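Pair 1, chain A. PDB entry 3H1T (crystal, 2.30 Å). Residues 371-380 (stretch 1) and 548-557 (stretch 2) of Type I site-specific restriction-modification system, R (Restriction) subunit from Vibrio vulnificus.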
# COMPACT_ATOMS: atom_id res chain seq x y z
N LEU A 371 -5.06 -1.27 -6.49
CA LEU A 371 -3.91 -0.66 -7.13
C LEU A 371 -4.06 -1.02 -8.61
O LEU A 371 -4.73 -2.00 -8.94
CB LEU A 371 -2.60 -1.21 -6.56
CG LEU A 371 -2.23 -0.80 -5.14
CD1 LEU A 371 -0.88 -1.42 -4.81
CD2 LEU A 371 -2.16 0.72 -5.01
N ALA A 372 -3.44 -0.24 -9.48
CA ALA A 372 -3.57 -0.45 -10.91
C ALA A 372 -2.60 -1.41 -11.59
O ALA A 372 -1.42 -1.44 -11.27
CB ALA A 372 -3.56 0.90 -11.63
N PRO A 373 -3.10 -2.22 -12.54
CA PRO A 373 -2.25 -3.16 -13.28
C PRO A 373 -1.40 -2.41 -14.33
O PRO A 373 -1.68 -1.25 -14.63
CB PRO A 373 -3.26 -4.14 -13.87
CG PRO A 373 -4.49 -3.28 -14.06
CD PRO A 373 -4.53 -2.50 -12.78
N TYR A 374 -0.40 -3.06 -14.93
CA TYR A 374 0.45 -2.35 -15.89
C TYR A 374 0.95 -3.17 -17.07
O TYR A 374 0.98 -4.40 -17.02
CB TYR A 374 1.66 -1.78 -15.13
CG TYR A 374 2.41 -2.84 -14.33
CD1 TYR A 374 3.34 -3.68 -14.95
CD2 TYR A 374 2.14 -3.05 -12.97
CE1 TYR A 374 3.96 -4.71 -14.24
CE2 TYR A 374 2.76 -4.07 -12.27
CZ TYR A 374 3.66 -4.90 -12.90
OH TYR A 374 4.24 -5.90 -12.17
N ARG A 375 1.32 -2.47 -18.14
CA ARG A 375 1.88 -3.10 -19.33
C ARG A 375 3.33 -2.65 -19.44
O ARG A 375 3.64 -1.48 -19.20
CB ARG A 375 1.17 -2.65 -20.61
CG ARG A 375 -0.15 -3.32 -20.88
CD ARG A 375 -1.25 -2.77 -19.99
NE ARG A 375 -2.47 -3.56 -20.10
CZ ARG A 375 -3.25 -3.61 -21.18
NH1 ARG A 375 -2.93 -2.91 -22.27
NH2 ARG A 375 -4.33 -4.38 -21.18
N VAL A 376 4.23 -3.56 -19.77
CA VAL A 376 5.61 -3.16 -19.93
C VAL A 376 5.98 -3.16 -21.42
O VAL A 376 5.67 -4.10 -22.15
CB VAL A 376 6.60 -4.09 -19.20
CG1 VAL A 376 8.03 -3.61 -19.47
CG2 VAL A 376 6.33 -4.10 -17.72
N HIS A 377 6.60 -2.08 -21.86
CA HIS A 377 7.05 -1.94 -23.24
C HIS A 377 8.53 -1.65 -23.10
O HIS A 377 8.93 -0.53 -22.78
CB HIS A 377 6.36 -0.76 -23.93
CG HIS A 377 4.86 -0.85 -23.92
ND1 HIS A 377 4.18 -1.93 -24.43
CD2 HIS A 377 3.92 0.02 -23.48
CE1 HIS A 377 2.88 -1.72 -24.30
NE2 HIS A 377 2.70 -0.55 -23.73
N ARG A 378 9.33 -2.69 -23.28
CA ARG A 378 10.78 -2.60 -23.19
C ARG A 378 11.24 -2.14 -24.58
O ARG A 378 10.81 -2.68 -25.60
CB ARG A 378 11.34 -3.99 -22.83
CG ARG A 378 12.77 -4.03 -22.33
CD ARG A 378 12.92 -5.04 -21.17
NE ARG A 378 12.10 -6.24 -21.32
CZ ARG A 378 12.26 -7.13 -22.29
NH1 ARG A 378 13.20 -6.95 -23.21
NH2 ARG A 378 11.46 -8.19 -22.37
N VAL A 379 12.09 -1.12 -24.62
CA VAL A 379 12.59 -0.61 -25.89
C VAL A 379 14.10 -0.65 -25.91
O VAL A 379 14.75 0.05 -25.13
CB VAL A 379 12.16 0.83 -26.12
CG1 VAL A 379 12.57 1.27 -27.52
CG2 VAL A 379 10.66 0.95 -25.92
N ILE A 380 14.67 -1.47 -26.78
CA ILE A 380 16.12 -1.54 -26.85
C ILE A 380 16.64 -0.96 -28.16
O ILE A 380 16.03 -1.07 -29.23
CB ILE A 380 16.63 -3.00 -26.69
CG1 ILE A 380 18.16 -3.00 -26.59
CG2 ILE A 380 16.25 -3.84 -27.90
CD1 ILE A 380 18.71 -2.33 -25.35
N GLY A 548 -11.22 7.73 -15.69
CA GLY A 548 -10.67 6.86 -16.72
C GLY A 548 -9.33 6.23 -16.41
O GLY A 548 -8.66 5.71 -17.32
N LYS A 549 -8.91 6.25 -15.15
CA LYS A 549 -7.63 5.67 -14.79
C LYS A 549 -7.80 4.28 -14.19
O LYS A 549 -8.18 4.14 -13.03
CB LYS A 549 -6.91 6.58 -13.79
CG LYS A 549 -5.68 5.96 -13.15
CD LYS A 549 -4.70 5.49 -14.20
CE LYS A 549 -3.51 4.78 -13.58
NZ LYS A 549 -2.77 5.67 -12.64
N LEU A 550 -7.53 3.25 -15.00
CA LEU A 550 -7.65 1.86 -14.54
C LEU A 550 -6.37 1.04 -14.60
O LEU A 550 -6.23 0.06 -13.88
CB LEU A 550 -8.75 1.14 -15.32
CG LEU A 550 -10.14 1.72 -15.05
CD1 LEU A 550 -11.19 1.08 -15.95
CD2 LEU A 550 -10.46 1.50 -13.59
N TRP A 551 -5.45 1.42 -15.47
CA TRP A 551 -4.17 0.73 -15.60
C TRP A 551 -3.15 1.69 -16.19
O TRP A 551 -3.51 2.80 -16.58
CB TRP A 551 -4.31 -0.51 -16.51
CG TRP A 551 -4.84 -0.21 -17.87
CD1 TRP A 551 -6.15 -0.03 -18.21
CD2 TRP A 551 -4.08 0.01 -19.06
NE1 TRP A 551 -6.26 0.30 -19.54
CE2 TRP A 551 -5.00 0.33 -20.09
CE3 TRP A 551 -2.72 -0.03 -19.36
CZ2 TRP A 551 -4.59 0.62 -21.40
CZ3 TRP A 551 -2.31 0.26 -20.67
CH2 TRP A 551 -3.25 0.58 -21.67
N PHE A 552 -1.89 1.28 -16.26
CA PHE A 552 -0.87 2.16 -16.82
C PHE A 552 0.25 1.43 -17.57
O PHE A 552 0.38 0.21 -17.48
CB PHE A 552 -0.25 3.03 -15.73
CG PHE A 552 0.58 2.27 -14.74
CD1 PHE A 552 -0.02 1.45 -13.78
CD2 PHE A 552 1.96 2.41 -14.73
CE1 PHE A 552 0.75 0.77 -12.83
CE2 PHE A 552 2.74 1.74 -13.79
CZ PHE A 552 2.14 0.92 -12.84
N ASN A 553 1.04 2.21 -18.31
CA ASN A 553 2.16 1.69 -19.10
C ASN A 553 3.50 2.07 -18.49
O ASN A 553 3.65 3.14 -17.92
CB ASN A 553 2.16 2.28 -20.52
CG ASN A 553 0.88 2.06 -21.25
OD1 ASN A 553 0.58 0.95 -21.67
ND2 ASN A 553 0.09 3.12 -21.39
N ILE A 554 4.46 1.17 -18.63
CA ILE A 554 5.82 1.42 -18.19
C ILE A 554 6.66 1.26 -19.44
O ILE A 554 6.88 0.14 -19.90
CB ILE A 554 6.29 0.42 -17.13
CG1 ILE A 554 5.54 0.64 -15.81
CG2 ILE A 554 7.78 0.57 -16.91
CD1 ILE A 554 5.93 -0.40 -14.72
N ILE A 555 7.07 2.37 -20.04
CA ILE A 555 7.90 2.35 -21.23
C ILE A 555 9.35 2.39 -20.72
O ILE A 555 9.76 3.35 -20.06
CB ILE A 555 7.61 3.56 -22.14
CG1 ILE A 555 6.18 3.51 -22.69
CG2 ILE A 555 8.54 3.54 -23.32
CD1 ILE A 555 5.10 3.85 -21.69
N ASP A 556 10.11 1.34 -21.01
CA ASP A 556 11.51 1.20 -20.56
C ASP A 556 12.55 1.39 -21.68
O ASP A 556 12.72 0.51 -22.53
CB ASP A 556 11.68 -0.20 -19.94
CG ASP A 556 12.97 -0.35 -19.15
OD1 ASP A 556 13.79 0.59 -19.12
OD2 ASP A 556 13.17 -1.43 -18.55
N TYR A 557 13.25 2.52 -21.65
CA TYR A 557 14.27 2.84 -22.65
C TYR A 557 15.67 2.45 -22.22
O TYR A 557 16.62 2.56 -23.00
CB TYR A 557 14.24 4.34 -22.97
CG TYR A 557 13.03 4.76 -23.78
CD1 TYR A 557 12.90 4.37 -25.11
CD2 TYR A 557 12.00 5.51 -23.20
CE1 TYR A 557 11.79 4.72 -25.86
CE2 TYR A 557 10.87 5.86 -23.94
CZ TYR A 557 10.77 5.46 -25.27
OH TYR A 557 9.68 5.81 -26.01
O HOH W 1 -0.11 -0.23 -24.02
O HOH W 2 16.54 1.94 -25.70

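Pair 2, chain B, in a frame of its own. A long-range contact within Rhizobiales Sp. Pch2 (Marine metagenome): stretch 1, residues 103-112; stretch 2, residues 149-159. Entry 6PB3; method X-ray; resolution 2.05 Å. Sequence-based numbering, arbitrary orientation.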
# COMPACT_ATOMS: atom_id res chain seq x y z
N SER B 103 -23.14 -41.46 16.19
CA SER B 103 -24.42 -42.15 15.99
C SER B 103 -25.61 -41.25 16.35
O SER B 103 -26.48 -41.60 17.15
CB SER B 103 -24.47 -43.46 16.78
OG SER B 103 -23.58 -44.41 16.21
N ILE B 104 -25.62 -40.04 15.76
CA ILE B 104 -26.73 -39.11 15.91
C ILE B 104 -27.19 -38.63 14.54
O ILE B 104 -26.45 -38.65 13.56
CB ILE B 104 -26.37 -37.89 16.78
CG1 ILE B 104 -25.11 -37.23 16.26
CG2 ILE B 104 -26.21 -38.29 18.25
CD1 ILE B 104 -24.68 -36.04 17.05
N ARG B 105 -28.43 -38.16 14.51
CA ARG B 105 -28.99 -37.51 13.34
C ARG B 105 -28.75 -36.01 13.45
O ARG B 105 -28.92 -35.43 14.52
CB ARG B 105 -30.48 -37.84 13.23
CG ARG B 105 -30.68 -39.36 12.96
CD ARG B 105 -31.98 -39.93 13.51
NE ARG B 105 -33.15 -39.46 12.78
CZ ARG B 105 -33.70 -40.10 11.75
NH1 ARG B 105 -33.18 -41.24 11.33
NH2 ARG B 105 -34.76 -39.60 11.14
N ILE B 106 -28.31 -35.39 12.35
CA ILE B 106 -27.80 -34.03 12.37
C ILE B 106 -28.51 -33.20 11.31
O ILE B 106 -28.61 -33.61 10.15
CB ILE B 106 -26.28 -33.99 12.12
CG1 ILE B 106 -25.54 -34.73 13.23
CG2 ILE B 106 -25.79 -32.54 12.01
CD1 ILE B 106 -24.05 -34.57 13.10
N THR B 107 -28.99 -32.03 11.71
CA THR B 107 -29.63 -31.08 10.81
C THR B 107 -28.65 -29.95 10.54
O THR B 107 -28.17 -29.29 11.47
CB THR B 107 -30.91 -30.53 11.43
OG1 THR B 107 -31.83 -31.60 11.68
CG2 THR B 107 -31.55 -29.52 10.50
N LEU B 108 -28.35 -29.71 9.26
CA LEU B 108 -27.48 -28.61 8.87
C LEU B 108 -28.32 -27.44 8.39
O LEU B 108 -29.18 -27.60 7.51
CB LEU B 108 -26.52 -29.05 7.77
CG LEU B 108 -25.60 -27.98 7.20
CD1 LEU B 108 -24.34 -27.83 8.06
CD2 LEU B 108 -25.25 -28.32 5.76
N LEU B 109 -28.08 -26.27 8.97
CA LEU B 109 -28.75 -25.04 8.57
C LEU B 109 -27.74 -24.14 7.88
O LEU B 109 -26.92 -23.49 8.56
CB LEU B 109 -29.38 -24.33 9.77
CG LEU B 109 -30.37 -25.18 10.56
CD1 LEU B 109 -30.77 -24.47 11.83
CD2 LEU B 109 -31.60 -25.54 9.73
N PRO B 110 -27.74 -24.05 6.55
CA PRO B 110 -26.82 -23.13 5.87
C PRO B 110 -27.40 -21.72 5.86
O PRO B 110 -28.55 -21.50 5.47
CB PRO B 110 -26.72 -23.71 4.46
CG PRO B 110 -28.08 -24.31 4.24
CD PRO B 110 -28.56 -24.81 5.60
N LEU B 111 -26.59 -20.77 6.31
CA LEU B 111 -26.96 -19.36 6.27
C LEU B 111 -26.60 -18.77 4.91
O LEU B 111 -25.42 -18.67 4.56
CB LEU B 111 -26.24 -18.59 7.38
CG LEU B 111 -27.08 -17.50 8.02
CD1 LEU B 111 -26.29 -16.84 9.13
CD2 LEU B 111 -27.51 -16.49 7.00
N SER B 112 -27.63 -18.39 4.14
CA SER B 112 -27.42 -17.66 2.89
C SER B 112 -27.08 -16.19 3.15
O SER B 112 -27.73 -15.30 2.61
CB SER B 112 -28.66 -17.75 2.00
OG SER B 112 -29.81 -17.21 2.64
N ALA B 149 -27.88 -36.45 24.09
CA ALA B 149 -28.22 -35.75 22.85
C ALA B 149 -28.68 -36.73 21.78
O ALA B 149 -27.89 -37.51 21.27
CB ALA B 149 -27.01 -34.93 22.34
N ARG B 150 -29.98 -36.67 21.44
CA ARG B 150 -30.51 -37.51 20.36
C ARG B 150 -30.01 -37.04 19.00
O ARG B 150 -29.69 -37.87 18.13
CB ARG B 150 -32.04 -37.49 20.38
CG ARG B 150 -32.68 -38.34 21.47
CD ARG B 150 -34.19 -38.23 21.41
NE ARG B 150 -34.84 -39.30 22.16
CZ ARG B 150 -36.15 -39.34 22.43
NH1 ARG B 150 -36.94 -38.37 22.01
NH2 ARG B 150 -36.65 -40.36 23.12
N GLY B 151 -29.97 -35.73 18.77
CA GLY B 151 -29.53 -35.19 17.51
C GLY B 151 -28.74 -33.92 17.75
O GLY B 151 -28.50 -33.53 18.90
N ALA B 152 -28.34 -33.28 16.67
CA ALA B 152 -27.62 -32.02 16.78
C ALA B 152 -27.95 -31.13 15.59
O ALA B 152 -28.51 -31.59 14.58
CB ALA B 152 -26.11 -32.22 16.87
N VAL B 153 -27.58 -29.86 15.73
CA VAL B 153 -27.86 -28.81 14.75
C VAL B 153 -26.56 -28.09 14.43
O VAL B 153 -25.93 -27.53 15.33
CB VAL B 153 -28.89 -27.80 15.27
CG1 VAL B 153 -29.11 -26.71 14.22
CG2 VAL B 153 -30.18 -28.49 15.66
N ILE B 154 -26.19 -28.06 13.15
CA ILE B 154 -25.01 -27.31 12.72
C ILE B 154 -25.48 -26.10 11.94
O ILE B 154 -26.25 -26.22 10.98
CB ILE B 154 -24.07 -28.16 11.86
CG1 ILE B 154 -23.57 -29.37 12.65
CG2 ILE B 154 -22.89 -27.30 11.40
CD1 ILE B 154 -22.75 -30.35 11.82
N LEU B 155 -25.03 -24.93 12.36
CA LEU B 155 -25.27 -23.71 11.62
C LEU B 155 -24.01 -23.44 10.78
O LEU B 155 -22.90 -23.43 11.31
CB LEU B 155 -25.58 -22.56 12.57
CG LEU B 155 -25.90 -21.19 11.96
CD1 LEU B 155 -27.18 -21.23 11.14
CD2 LEU B 155 -26.00 -20.17 13.08
N LEU B 156 -24.19 -23.26 9.48
CA LEU B 156 -23.08 -22.99 8.58
C LEU B 156 -23.17 -21.57 8.04
O LEU B 156 -24.22 -21.16 7.54
CB LEU B 156 -23.07 -24.01 7.42
CG LEU B 156 -22.02 -23.87 6.31
CD1 LEU B 156 -20.62 -23.53 6.84
CD2 LEU B 156 -21.98 -25.17 5.48
N VAL B 157 -22.05 -20.84 8.12
CA VAL B 157 -21.95 -19.45 7.68
C VAL B 157 -20.84 -19.33 6.63
O VAL B 157 -19.66 -19.58 6.93
CB VAL B 157 -21.65 -18.51 8.86
CG1 VAL B 157 -21.80 -17.07 8.43
CG2 VAL B 157 -22.56 -18.82 10.05
N ASP B 158 -21.21 -18.91 5.42
CA ASP B 158 -20.30 -18.83 4.28
C ASP B 158 -19.59 -17.48 4.16
O ASP B 158 -18.62 -17.37 3.39
CB ASP B 158 -21.05 -19.12 2.97
N GLU B 159 -20.06 -16.46 4.88
CA GLU B 159 -19.43 -15.16 5.03
C GLU B 159 -18.57 -15.17 6.29
O GLU B 159 -18.78 -15.99 7.18
CB GLU B 159 -20.50 -14.07 5.13
CG GLU B 159 -21.21 -13.83 3.83
CD GLU B 159 -20.23 -13.51 2.74
OE1 GLU B 159 -19.34 -12.66 2.97
OE2 GLU B 159 -20.34 -14.13 1.66
O HOH W 3 -23.27 -17.28 4.37

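The sharpest difference lies where W551(A) of pair 1 superposes on G151(B) of pair 2, their CA atoms 0.2 Å apart. In pair 1 the indole carries a cation-pi contact: R375(A) CZ sits 4.0 Å from the centroid of the six-membered ring of W551(A), 11° off the ring normal, so the guanidinium lies over the ring face. Pair 2 has no side chain at this position, and T107(B), which matches R375(A), has no ring to cover; its side chain comes no nearer than 4.1 Å to the other stretch. The backbone approach is common to both: G151(B) CA is 3.1 Å from R105(B) O, and W551(A) CA is 3.3 Å from P373(A) O. An ideal CB on G151(B) would lie 2.8 Å from R105(B) O, a clash.

Around this difference the backbones are nearly identical. The N, CA and C atoms of 14 central residues superpose with an RMSD of 0.4 Å. Both pairs are parallel strands whose axes approach to 4.6 Å, at 21° in pair 1 and 20° in pair 2. Each has the same six-rung ladder, in which alternate residues of each strand bond to the other. It opens with F552(A) N to P373(A) O (3.0 Å), matched by A152(B) N to R105(B) O (3.1 Å), and closes with V379(A) N to D556(A) O and L111(B) N to L156(B) O, both 2.7 Å.

On the face holding Y374(A) and F552(A), the match is I106(B) and A152(B). Pair 1 fills the space with aromatic rings: Y374(A) CB lies 3.6 Å from the F552(A) ring centroid, 17° off its normal, while the two rings meet obliquely with centroids 5.7 Å apart. With only a methyl on A152(B), pair 2 uses branched aliphatics: I104(B) CD1 approaches A152(B) CB at 4.1 Å, and I106(B) CG2 reaches I154(B) CD1 at 3.8 Å.

The opposite face shows polar and apolar answers to one arrangement. H377(A) and N553(A) match L109(B) and V153(B), with side-chain centres 0.8 and 0.6 Å apart. In pair 1, H377(A) NE2 makes a weak hydrogen bond to N553(A) OD1 (3.3 Å, 142°), and a water bridges the same two atoms, 2.8 Å from H377(A) NE2 and 2.7 Å from N553(A) OD1, to which it donates. In pair 2, L109(B) CD1 meets V153(B) CG1 at 3.7 Å, so side chains centred at nearly the same places meet through carbon alone.

Despite these different side chains, the buried areas are similar, 814 Å² in pair 1 and 768 Å² in pair 2.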